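Local coordinates for structural polyprotein, VP2 (Israeli acute paralysis virus, PDB 5CDD), which forms part of the viral capsid, probably as a structural shell protein with the jelly-roll fold of picornavirus-like coats, at residues V36-Q39 with Q40-Q43; S48-L51 with P52-L56; N82-P85 with F86-G89. All blocks are in the same frame, centred on the assembly; numbering follows the deposited sequence.

Interaction 1 of 3, residues V36-Q39 with Q40-Q43; sequences VLDQ and QNSQ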
loop_
_atom_site.group_PDB
_atom_site.type_symbol
_atom_site.label_atom_id
_atom_site.label_comp_id
_atom_site.label_asym_id
_atom_site.label_seq_id
_atom_site.Cartn_x
_atom_site.Cartn_y
_atom_site.Cartn_z
ATOM N N VAL C 36 -58.424 6.019 -27.409
ATOM C CA VAL C 36 -59.359 5.936 -26.287
ATOM C C VAL C 36 -59.307 7.289 -25.583
ATOM O O VAL C 36 -58.527 7.486 -24.653
ATOM C CB VAL C 36 -58.973 4.826 -25.281
ATOM C CG1 VAL C 36 -59.929 4.843 -24.096
ATOM C CG2 VAL C 36 -59.018 3.470 -25.957
ATOM N N LEU C 37 -60.140 8.218 -26.044
ATOM C CA LEU C 37 -60.182 9.567 -25.495
ATOM C C LEU C 37 -60.897 9.699 -24.154
ATOM O O LEU C 37 -60.644 10.640 -23.405
ATOM C CB LEU C 37 -60.811 10.516 -26.518
ATOM C CG LEU C 37 -59.918 10.968 -27.680
ATOM C CD1 LEU C 37 -59.227 9.784 -28.329
ATOM C CD2 LEU C 37 -60.766 11.713 -28.695
ATOM N N ASP C 38 -61.788 8.764 -23.850
ATOM C CA ASP C 38 -62.508 8.801 -22.582
ATOM C C ASP C 38 -62.886 7.394 -22.143
ATOM O O ASP C 38 -62.865 6.460 -22.945
ATOM C CB ASP C 38 -63.752 9.687 -22.697
ATOM C CG ASP C 38 -64.675 9.257 -23.816
ATOM O OD1 ASP C 38 -65.302 8.183 -23.692
ATOM O OD2 ASP C 38 -64.767 9.994 -24.823
ATOM N N GLN C 39 -63.230 7.245 -20.869
ATOM C CA GLN C 39 -63.583 5.941 -20.323
ATOM C C GLN C 39 -64.911 5.403 -20.845
ATOM O O GLN C 39 -65.180 4.205 -20.753
ATOM C CB GLN C 39 -63.612 6.009 -18.797
ATOM C CG GLN C 39 -62.386 6.677 -18.200
ATOM C CD GLN C 39 -62.369 6.622 -16.690
ATOM O OE1 GLN C 39 -61.681 7.407 -16.038
ATOM N NE2 GLN C 39 -63.121 5.685 -16.122
ATOM N N GLN C 40 -65.742 6.284 -21.390
ATOM C CA GLN C 40 -67.026 5.860 -21.931
ATOM C C GLN C 40 -66.787 5.106 -23.232
ATOM O O GLN C 40 -67.666 4.400 -23.725
ATOM C CB GLN C 40 -67.923 7.069 -22.188
ATOM C CG GLN C 40 -68.225 7.883 -20.944
ATOM C CD GLN C 40 -69.101 9.084 -21.235
ATOM O OE1 GLN C 40 -68.762 9.931 -22.066
ATOM N NE2 GLN C 40 -70.238 9.165 -20.552
ATOM N N ASN C 41 -65.587 5.260 -23.781
ATOM C CA ASN C 41 -65.219 4.594 -25.021
ATOM C C ASN C 41 -64.061 3.633 -24.808
ATOM O O ASN C 41 -63.076 3.654 -25.546
ATOM C CB ASN C 41 -64.846 5.627 -26.082
ATOM C CG ASN C 41 -66.044 6.409 -26.570
ATOM O OD1 ASN C 41 -66.944 5.853 -27.199
ATOM N ND2 ASN C 41 -66.067 7.704 -26.279
ATOM N N SER C 42 -64.188 2.789 -23.791
ATOM C CA SER C 42 -63.161 1.809 -23.477
ATOM C C SER C 42 -62.991 0.858 -24.652
ATOM O O SER C 42 -63.743 0.911 -25.624
ATOM C CB SER C 42 -63.551 1.012 -22.234
ATOM O OG SER C 42 -63.788 1.873 -21.137
ATOM N N GLN C 43 -61.998 -0.014 -24.549
ATOM C CA GLN C 43 -61.714 -0.988 -25.590
ATOM C C GLN C 43 -62.714 -2.138 -25.465
ATOM O O GLN C 43 -62.961 -2.636 -24.366
ATOM C CB GLN C 43 -60.286 -1.505 -25.416
ATOM C CG GLN C 43 -59.563 -1.857 -26.703
ATOM C CD GLN C 43 -59.360 -0.658 -27.611
ATOM O OE1 GLN C 43 -60.289 -0.208 -28.276
ATOM N NE2 GLN C 43 -58.142 -0.132 -27.638
#

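Interaction 2 of 3, residues S48-L51 with P52-L56; sequences SWTL and PSTVL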
loop_
_atom_site.group_PDB
_atom_site.type_symbol
_atom_site.label_atom_id
_atom_site.label_comp_id
_atom_site.label_asym_id
_atom_site.label_seq_id
_atom_site.Cartn_x
_atom_site.Cartn_y
_atom_site.Cartn_z
ATOM N N SER C 48 -63.848 -12.090 -21.968
ATOM C CA SER C 48 -62.817 -11.909 -20.954
ATOM C C SER C 48 -62.993 -12.927 -19.840
ATOM O O SER C 48 -64.100 -13.400 -19.586
ATOM C CB SER C 48 -62.874 -10.498 -20.369
ATOM O OG SER C 48 -64.098 -10.275 -19.695
ATOM N N TRP C 49 -61.894 -13.255 -19.173
ATOM C CA TRP C 49 -61.918 -14.228 -18.090
ATOM C C TRP C 49 -61.096 -13.748 -16.903
ATOM O O TRP C 49 -59.967 -13.284 -17.067
ATOM C CB TRP C 49 -61.355 -15.560 -18.585
ATOM C CG TRP C 49 -62.109 -16.138 -19.737
ATOM C CD1 TRP C 49 -63.230 -16.917 -19.677
ATOM C CD2 TRP C 49 -61.814 -15.966 -21.127
ATOM N NE1 TRP C 49 -63.651 -17.242 -20.945
ATOM C CE2 TRP C 49 -62.799 -16.671 -21.854
ATOM C CE3 TRP C 49 -60.812 -15.283 -21.831
ATOM C CZ2 TRP C 49 -62.812 -16.714 -23.253
ATOM C CZ3 TRP C 49 -60.826 -15.325 -23.222
ATOM C CH2 TRP C 49 -61.821 -16.038 -23.917
ATOM N N THR C 50 -61.673 -13.852 -15.710
ATOM C CA THR C 50 -60.971 -13.457 -14.500
ATOM C C THR C 50 -60.344 -14.715 -13.922
ATOM O O THR C 50 -61.029 -15.610 -13.428
ATOM C CB THR C 50 -61.915 -12.820 -13.459
ATOM O OG1 THR C 50 -61.186 -12.542 -12.252
ATOM C CG2 THR C 50 -63.088 -13.739 -13.166
ATOM N N LEU C 51 -59.022 -14.784 -14.010
ATOM C CA LEU C 51 -58.281 -15.936 -13.516
ATOM C C LEU C 51 -57.685 -15.696 -12.135
ATOM O O LEU C 51 -57.456 -14.554 -11.739
ATOM C CB LEU C 51 -57.185 -16.289 -14.512
ATOM C CG LEU C 51 -57.716 -16.618 -15.902
ATOM C CD1 LEU C 51 -56.592 -16.620 -16.913
ATOM C CD2 LEU C 51 -58.399 -17.972 -15.868
ATOM N N PRO C 52 -57.395 -16.777 -11.395
ATOM C CA PRO C 52 -57.590 -18.175 -11.790
ATOM C C PRO C 52 -58.945 -18.782 -11.428
ATOM O O PRO C 52 -59.193 -19.949 -11.724
ATOM C CB PRO C 52 -56.452 -18.876 -11.072
ATOM C CG PRO C 52 -56.458 -18.166 -9.740
ATOM C CD PRO C 52 -56.578 -16.696 -10.168
ATOM N N SER C 53 -59.816 -18.004 -10.793
ATOM C CA SER C 53 -61.120 -18.516 -10.397
ATOM C C SER C 53 -61.920 -19.124 -11.541
ATOM O O SER C 53 -62.631 -20.106 -11.347
ATOM C CB SER C 53 -61.952 -17.416 -9.732
ATOM O OG SER C 53 -62.291 -16.394 -10.657
ATOM N N THR C 54 -61.811 -18.550 -12.733
ATOM C CA THR C 54 -62.551 -19.065 -13.880
ATOM C C THR C 54 -62.246 -20.527 -14.178
ATOM O O THR C 54 -63.147 -21.314 -14.469
ATOM C CB THR C 54 -62.249 -18.243 -15.154
ATOM O OG1 THR C 54 -62.767 -16.916 -15.007
ATOM C CG2 THR C 54 -62.888 -18.885 -16.371
ATOM N N VAL C 55 -60.970 -20.887 -14.114
ATOM C CA VAL C 55 -60.566 -22.259 -14.393
ATOM C C VAL C 55 -60.794 -23.154 -13.174
ATOM O O VAL C 55 -61.046 -24.353 -13.311
ATOM C CB VAL C 55 -59.081 -22.325 -14.823
ATOM C CG1 VAL C 55 -58.199 -21.828 -13.705
ATOM C CG2 VAL C 55 -58.703 -23.746 -15.215
ATOM N N LEU C 56 -60.718 -22.577 -11.980
ATOM C CA LEU C 56 -60.949 -23.368 -10.778
ATOM C C LEU C 56 -62.432 -23.741 -10.692
ATOM O O LEU C 56 -62.812 -24.587 -9.887
ATOM C CB LEU C 56 -60.530 -22.604 -9.512
ATOM C CG LEU C 56 -59.053 -22.289 -9.246
ATOM C CD1 LEU C 56 -58.951 -21.487 -7.953
ATOM C CD2 LEU C 56 -58.226 -23.570 -9.136
#

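Interaction 3 of 3, residues N82-P85 with F86-G89; sequences NANP and FVAG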
loop_
_atom_site.group_PDB
_atom_site.type_symbol
_atom_site.label_atom_id
_atom_site.label_comp_id
_atom_site.label_asym_id
_atom_site.label_seq_id
_atom_site.Cartn_x
_atom_site.Cartn_y
_atom_site.Cartn_z
ATOM N N ASN C 82 -61.876 -23.244 -35.499
ATOM C CA ASN C 82 -62.616 -24.039 -36.469
ATOM C C ASN C 82 -63.277 -23.095 -37.467
ATOM O O ASN C 82 -64.460 -22.800 -37.350
ATOM C CB ASN C 82 -63.683 -24.869 -35.751
ATOM C CG ASN C 82 -64.595 -25.605 -36.711
ATOM O OD1 ASN C 82 -64.132 -26.328 -37.593
ATOM N ND2 ASN C 82 -65.903 -25.431 -36.538
ATOM N N ALA C 83 -62.524 -22.626 -38.455
ATOM C CA ALA C 83 -63.083 -21.693 -39.429
ATOM C C ALA C 83 -63.261 -22.271 -40.827
ATOM O O ALA C 83 -62.661 -23.289 -41.177
ATOM C CB ALA C 83 -62.214 -20.439 -39.496
ATOM N N ASN C 84 -64.102 -21.610 -41.621
ATOM C CA ASN C 84 -64.341 -22.036 -42.992
ATOM C C ASN C 84 -63.418 -21.209 -43.885
ATOM O O ASN C 84 -63.070 -20.075 -43.552
ATOM C CB ASN C 84 -65.810 -21.827 -43.378
ATOM C CG ASN C 84 -66.191 -20.367 -43.468
ATOM O OD1 ASN C 84 -65.704 -19.641 -44.332
ATOM N ND2 ASN C 84 -67.070 -19.929 -42.576
ATOM N N PRO C 85 -63.004 -21.771 -45.030
ATOM C CA PRO C 85 -62.110 -21.121 -45.994
ATOM C C PRO C 85 -62.527 -19.747 -46.515
ATOM O O PRO C 85 -61.760 -19.101 -47.230
ATOM C CB PRO C 85 -62.024 -22.146 -47.124
ATOM C CG PRO C 85 -62.220 -23.447 -46.416
ATOM C CD PRO C 85 -63.357 -23.127 -45.485
ATOM N N PHE C 86 -63.722 -19.291 -46.156
ATOM C CA PHE C 86 -64.209 -18.007 -46.652
ATOM C C PHE C 86 -64.188 -16.850 -45.659
ATOM O O PHE C 86 -64.429 -15.703 -46.039
ATOM C CB PHE C 86 -65.622 -18.189 -47.211
ATOM C CG PHE C 86 -65.733 -19.322 -48.193
ATOM C CD1 PHE C 86 -65.027 -19.290 -49.393
ATOM C CD2 PHE C 86 -66.503 -20.442 -47.898
ATOM C CE1 PHE C 86 -65.083 -20.360 -50.284
ATOM C CE2 PHE C 86 -66.566 -21.517 -48.783
ATOM C CZ PHE C 86 -65.853 -21.475 -49.979
ATOM N N VAL C 87 -63.901 -17.140 -44.396
ATOM C CA VAL C 87 -63.854 -16.090 -43.386
ATOM C C VAL C 87 -62.419 -15.788 -42.979
ATOM O O VAL C 87 -61.699 -16.667 -42.506
ATOM C CB VAL C 87 -64.648 -16.479 -42.126
ATOM C CG1 VAL C 87 -64.630 -15.332 -41.126
ATOM C CG2 VAL C 87 -66.071 -16.825 -42.500
ATOM N N ALA C 88 -62.011 -14.538 -43.170
ATOM C CA ALA C 88 -60.666 -14.102 -42.822
ATOM C C ALA C 88 -60.720 -13.166 -41.621
ATOM O O ALA C 88 -61.752 -12.556 -41.344
ATOM C CB ALA C 88 -60.023 -13.395 -44.007
ATOM N N GLY C 89 -59.602 -13.059 -40.909
ATOM C CA GLY C 89 -59.548 -12.196 -39.744
ATOM C C GLY C 89 -58.427 -12.593 -38.807
ATOM O O GLY C 89 -57.916 -13.711 -38.882
#

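Interaction 1 of 3, residues V36-Q39 with Q40-Q43
D38 and N41 meet across one tight bend of the chain, and the aspartate sets its carboxylate beside the nitrogens of the turn that its own carbonyl closes. From CB, which lies 4.2 Å from Q40 N, the side chain rises to CG between its own backbone N and carbonyl carbon (chi1 56°), and this torsion carries the carboxylate over the start of the turn. CG lies 3.2 Å from N41 ND2. Beyond it, OD1 accepts a weak, bent hydrogen bond from N41 ND2 at 2.7 Å and lies 2.9 Å from N41 N. OD2, the other tip, is 3.0 Å from N41 ND2, with the carboxylate and amide planes turned 51° apart. In the backbone N41 N donates to D38 O at 3.1 Å, from above the carbonyl plane. One residue on, S42 OG gives a hydrogen bond of 2.7 Å to Q39 O, which S42 N also approaches in a weak bond; the same hydroxyl pairs with Q110. V36 CG1 packs at 3.7 Å against N41 O. Q40 OE1 reaches A289 of a neighbouring structural polyprotein chain, and L37 O reaches Y283 of that chain. Q39 and Q40 have the backbone angles of the two corners of a type I beta turn, here closed by D38 and N41 in the long loop between strands 13-18 and 47-51 of a viral jelly roll.

Interaction 2 of 3, residues S48-L51 with P52-L56
T54 turns its CB toward the strand that precedes it and crosses three side chains there, W49, T50 and L51, each at a slant. Its branches divide the work. With OG1 anti to the carbonyl carbon and CG2 anti to the backbone N (chi1 -67°), the hydroxyl goes to the backbone of T50 and the methyl to the indole. OG1 donates to T50 O at 2.7 Å from well above the carbonyl plane, while T54 N reaches that oxygen at 3.1 Å in the plane, so two donors from one residue grip a single acceptor from different directions. CG2 comes obliquely to W49 CD1, 3.9 Å away. L51 CD2 approaches T54 CB, also at 3.9 Å, and extends to V55 CG1 at 4.4 Å. These contacts lie where strand 47-51, an outer strand of the four-stranded sheet, gives way to helix 53-57; by strand order these correspond to strand C and the C-D helix of the picornavirus-like jelly roll. The chain changes course at P52, which follows a cis peptide bond. On the inner side W49 and L51 both lean on M183 of the opposing sheet, and W49 and T54 also meet I15. T50 CG2 faces S53 OG at 3.7 Å; S53 OG bonds to D153, while T50 OG1 bonds to Q156 and only weakly to D153.

Interaction 3 of 3, residues N82-P85 with F86-G89
F86, N84 and P85 have the most surface buried in this bend, and each plays a different part: N84 supplies the acceptors, P85 makes the corner, and F86 carries the aromatic ring that meets a neighbouring subunit. The amide of N84 folds back over its own backbone, CG sitting between the backbone N and the carbonyl carbon (chi1 68°), and this brings OD1 round to the peptide nitrogen two residues on. F86 N donates to N84 OD1 at 2.7 Å, in the plane of the amide carbonyl. The backbone of N84 accepts too: V87 N bonds to N84 O at 3.2 Å, nearly straight at the hydrogen (173°) but coming from above the carbonyl plane. The side-chain bond makes an Asx turn, the main-chain bond closes the type I beta turn from N84 to V87, and with proline second the two together form an Asx-Pro turn. It lies in the loop joining strands 68-81 and 90-97, the D-E loop in jelly-roll terms. The ring of P85 fixes phi near the value that the first corner of a type I turn needs. F86 CG rests 3.6 Å from P85 C, and N84 OD1 approaches the same ring obliquely, 3.7 Å from F86 CD2. Across the asparagine amide from the ring, V87 CG2 lies 3.3 Å from N84 ND2, while the valine is covered by V165, S175 and V177. The ring of F86 meets F148 of a neighbouring structural polyprotein chain, their planes about 20° apart, and P85 packs on that same phenylalanine.

In the fold
The three bends follow one another along the chain without touching, their centres about 25 to 30 Å apart. Interaction 2 lies innermost, about 7 Å from the chain centre, and joins an outer strand's end to the next helix, whose side chains also touch the other sheet; W49 and L51 pack beside its paired hydroxyl and amide, with polar groups nearby, and no other chain reaches it. Interactions 1 and 3 sit in loops more than 20 Å out and face neighbouring subunits. Both start a turn with a short polar side chain, a carboxylate in interaction 1 and an amide in interaction 3, yet they meet neighbours differently: by polar bonds and packing at 36-43, by aromatic and other packing at 82-89.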